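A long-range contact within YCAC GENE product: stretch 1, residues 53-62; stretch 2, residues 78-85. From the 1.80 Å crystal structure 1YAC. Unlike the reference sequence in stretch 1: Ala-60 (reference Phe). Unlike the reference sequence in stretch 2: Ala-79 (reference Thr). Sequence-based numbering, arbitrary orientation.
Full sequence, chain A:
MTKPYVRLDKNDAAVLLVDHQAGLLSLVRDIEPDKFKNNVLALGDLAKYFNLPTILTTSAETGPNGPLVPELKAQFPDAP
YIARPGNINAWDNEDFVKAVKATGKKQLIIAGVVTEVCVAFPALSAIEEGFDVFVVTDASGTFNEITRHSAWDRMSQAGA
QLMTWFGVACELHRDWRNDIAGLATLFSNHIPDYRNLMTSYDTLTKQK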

# COMPACT_ATOMS: atom_id res chain seq x y z
N PRO A 53 16.12 35.49 -0.36
CA PRO A 53 15.70 36.06 -1.65
C PRO A 53 14.93 34.96 -2.35
O PRO A 53 15.42 33.82 -2.45
N THR A 54 13.73 35.27 -2.81
CA THR A 54 12.85 34.28 -3.44
C THR A 54 12.47 34.67 -4.87
O THR A 54 12.24 35.85 -5.17
N ILE A 55 12.44 33.68 -5.75
CA ILE A 55 12.10 33.87 -7.15
C ILE A 55 10.90 33.01 -7.54
O ILE A 55 10.88 31.80 -7.30
N LEU A 56 9.87 33.66 -8.06
CA LEU A 56 8.66 32.98 -8.50
C LEU A 56 8.66 32.91 -10.03
O LEU A 56 9.09 33.84 -10.70
N THR A 57 8.19 31.80 -10.58
CA THR A 57 8.12 31.67 -12.03
C THR A 57 6.96 30.77 -12.39
O THR A 57 6.55 29.93 -11.59
N THR A 58 6.35 31.01 -13.54
CA THR A 58 5.21 30.23 -14.00
C THR A 58 5.38 29.90 -15.47
O THR A 58 6.13 30.57 -16.19
N SER A 59 4.67 28.88 -15.91
CA SER A 59 4.72 28.44 -17.29
C SER A 59 3.35 28.58 -17.92
O SER A 59 2.37 28.01 -17.42
N ALA A 60 3.28 29.37 -18.99
CA ALA A 60 2.05 29.61 -19.75
C ALA A 60 0.82 29.73 -18.86
O ALA A 60 -0.21 29.08 -19.10
N GLU A 61 0.92 30.58 -17.85
CA GLU A 61 -0.16 30.79 -16.89
C GLU A 61 -1.48 31.27 -17.48
O GLU A 61 -2.50 31.21 -16.80
N THR A 62 -1.46 31.78 -18.70
CA THR A 62 -2.70 32.23 -19.34
C THR A 62 -3.15 31.12 -20.27
O THR A 62 -3.16 31.26 -21.49
N ASP A 78 7.03 41.55 -3.88
CA ASP A 78 8.17 42.24 -4.47
C ASP A 78 9.22 41.32 -5.10
O ASP A 78 10.21 41.79 -5.65
N ALA A 79 8.99 40.01 -5.03
CA ALA A 79 9.95 39.06 -5.58
C ALA A 79 9.90 39.03 -7.09
O ALA A 79 8.92 39.44 -7.69
N PRO A 80 11.02 38.64 -7.73
CA PRO A 80 11.04 38.55 -9.19
C PRO A 80 9.95 37.55 -9.57
O PRO A 80 9.82 36.49 -8.94
N TYR A 81 9.14 37.90 -10.55
CA TYR A 81 8.06 37.03 -11.00
C TYR A 81 8.22 36.90 -12.51
O TYR A 81 7.90 37.81 -13.27
N ILE A 82 8.74 35.75 -12.94
CA ILE A 82 8.99 35.49 -14.35
C ILE A 82 7.93 34.57 -14.94
O ILE A 82 7.88 33.37 -14.63
N ALA A 83 7.01 35.15 -15.70
CA ALA A 83 5.96 34.38 -16.37
C ALA A 83 6.59 33.97 -17.69
O ALA A 83 6.78 34.80 -18.58
N ARG A 84 7.03 32.72 -17.77
CA ARG A 84 7.66 32.20 -18.98
C ARG A 84 6.60 31.88 -20.03
O ARG A 84 5.71 31.06 -19.82
N PRO A 85 6.70 32.52 -21.20
CA PRO A 85 5.72 32.26 -22.26
C PRO A 85 5.96 30.96 -23.02
O PRO A 85 5.03 30.46 -23.66

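Two neighbouring parallel strands, 54-59 and 81-84, meet here edge to edge, and their side chains supplement the backbone ladder with an apolar patch and a polar network on each face of the sheet. The example illustrates a general rule: in parallel pairing, residues in register send their side chains to the same face, so lateral neighbours become packing partners.

The backbone sets the frame. Leu-56 N donates to Pro-80 O (3.0 Å), Ile-82 N to Leu-56 O (3.0 Å), Thr-58 N to Ile-82 O (3.0 Å) and Arg-84 N to Thr-58 O (2.8 Å); beyond the strand, Ala-60 N reaches Arg-84 O (3.1 Å). Before the strand pairing begins, Ala-79 points its CB toward stretch 1, 3.2 Å from the backbone Thr-54 O.

On the face shared by Thr-57, Ile-82, Ser-59 and Arg-84, the polar centre is Thr-57. Its t rotamer (chi1 -175°) places OG1 2.7 Å from Ile-82 O, to which it donates, so that this carbonyl serves both the Thr-57 hydroxyl and the Thr-58 amide. The same OG1 accepts from Arg-84 NH1 at 2.9 Å, lying near the plane of the guanidinium. Arg-84, with chi1 to chi3 in m, t and m, bends its long side chain back across stretch 1; its guanidinium has Ser-59 CA over one face, and NH2 lies 3.5 Å from Ser-59 CB. Both terminal nitrogens also find partners elsewhere in the structure. Ile-82 (m, p) contributes the apolar part, its CD1 lying 3.9 Å from CG2 of Ile-55 (m, t). Ile-55 CG1 also approaches Pro-80 CG at 4.3 Å.

The other face carries Leu-56, Tyr-81, Thr-58 and Ala-83. Leu-56 (m, t) brings CD1 to 4.0 Å from Tyr-81 CD2, an oblique approach to the ring. Tyr-81, in t, extends its hydroxyl along stretch 1, passing Thr-58 CG2 at 3.6 Å from OH and donating from OH to Glu-61 OE1 (2.8 Å). Thr-58, in p, donates from OG1 to that same OE1 at 2.6 Å, so one carboxylate oxygen joins two hydroxyls. Glu-61 CD also sits 4.1 Å from the small Ala-83 CB.

Two waters extend the polar contacts. Water 1 donates to Thr-58 OG1 (2.8 Å) and accepts from Glu-61 N (3.0 Å), with a weak bond to Arg-84 O at 3.5 Å. Water 2 accepts from Ser-59 OG (2.8 Å), a t rotamer, and donates to Arg-84 O (3.2 Å), bridging the two stretches.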

# COMPACT_ATOMS: atom_id res chain seq x y z
CB PRO A 53 17.05 36.31 -2.35
CG PRO A 53 17.92 36.72 -1.21
CD PRO A 53 17.57 35.66 -0.15
CB THR A 54 11.59 34.08 -2.56
OG1 THR A 54 12.00 33.63 -1.26
CG2 THR A 54 10.62 33.05 -3.17
CB ILE A 55 13.31 33.51 -8.03
CG1 ILE A 55 14.44 34.50 -7.74
CG2 ILE A 55 12.95 33.59 -9.51
CD1 ILE A 55 15.75 34.04 -8.26
CB LEU A 56 7.42 33.76 -8.06
CG LEU A 56 7.28 34.13 -6.59
CD1 LEU A 56 6.02 34.99 -6.44
CD2 LEU A 56 7.21 32.90 -5.70
CB THR A 57 9.46 31.15 -12.64
OG1 THR A 57 9.38 31.17 -14.08
CG2 THR A 57 9.78 29.74 -12.16
CB THR A 58 3.89 30.98 -13.82
OG1 THR A 58 3.92 32.18 -14.59
CG2 THR A 58 3.64 31.32 -12.34
CB SER A 59 5.15 26.96 -17.33
OG SER A 59 5.04 26.44 -18.64
CB ALA A 60 1.86 28.52 -20.80
CB GLU A 61 0.28 31.75 -15.80
CG GLU A 61 0.61 33.14 -16.29
CD GLU A 61 1.07 34.04 -15.17
OE1 GLU A 61 1.75 33.55 -14.24
OE2 GLU A 61 0.75 35.25 -15.21
CB THR A 62 -2.49 33.53 -20.13
OG1 THR A 62 -1.33 33.41 -20.96
CG2 THR A 62 -2.31 34.69 -19.16
CB ASP A 78 8.85 43.15 -3.44
CG ASP A 78 7.97 44.31 -3.00
OD1 ASP A 78 7.05 44.69 -3.75
OD2 ASP A 78 8.21 44.84 -1.90
CB ALA A 79 9.65 37.65 -5.03
CB PRO A 80 12.42 37.98 -9.46
CG PRO A 80 13.24 38.60 -8.40
CD PRO A 80 12.37 38.44 -7.18
CB TYR A 81 6.71 37.65 -10.63
CG TYR A 81 5.50 36.77 -10.90
CD1 TYR A 81 5.20 36.34 -12.19
CD2 TYR A 81 4.64 36.41 -9.88
CE1 TYR A 81 4.08 35.57 -12.45
CE2 TYR A 81 3.51 35.64 -10.12
CZ TYR A 81 3.23 35.23 -11.41
OH TYR A 81 2.10 34.50 -11.66
CB ILE A 82 10.41 34.88 -14.56
CG1 ILE A 82 11.50 35.82 -14.01
CG2 ILE A 82 10.67 34.64 -16.04
CD1 ILE A 82 11.73 35.72 -12.53
CB ALA A 83 4.72 35.25 -16.61
CB ARG A 84 8.48 30.95 -18.66
CG ARG A 84 9.27 31.05 -17.36
CD ARG A 84 10.31 29.94 -17.23
NE ARG A 84 9.76 28.59 -17.35
CZ ARG A 84 9.04 27.97 -16.41
NH1 ARG A 84 8.77 28.59 -15.27
NH2 ARG A 84 8.59 26.74 -16.62
CB PRO A 85 5.87 33.48 -23.18
CG PRO A 85 7.08 34.25 -22.69
CD PRO A 85 7.78 33.40 -21.67
O HOH W 1 3.47 32.09 -17.40
O HOH W 2 6.83 28.05 -20.16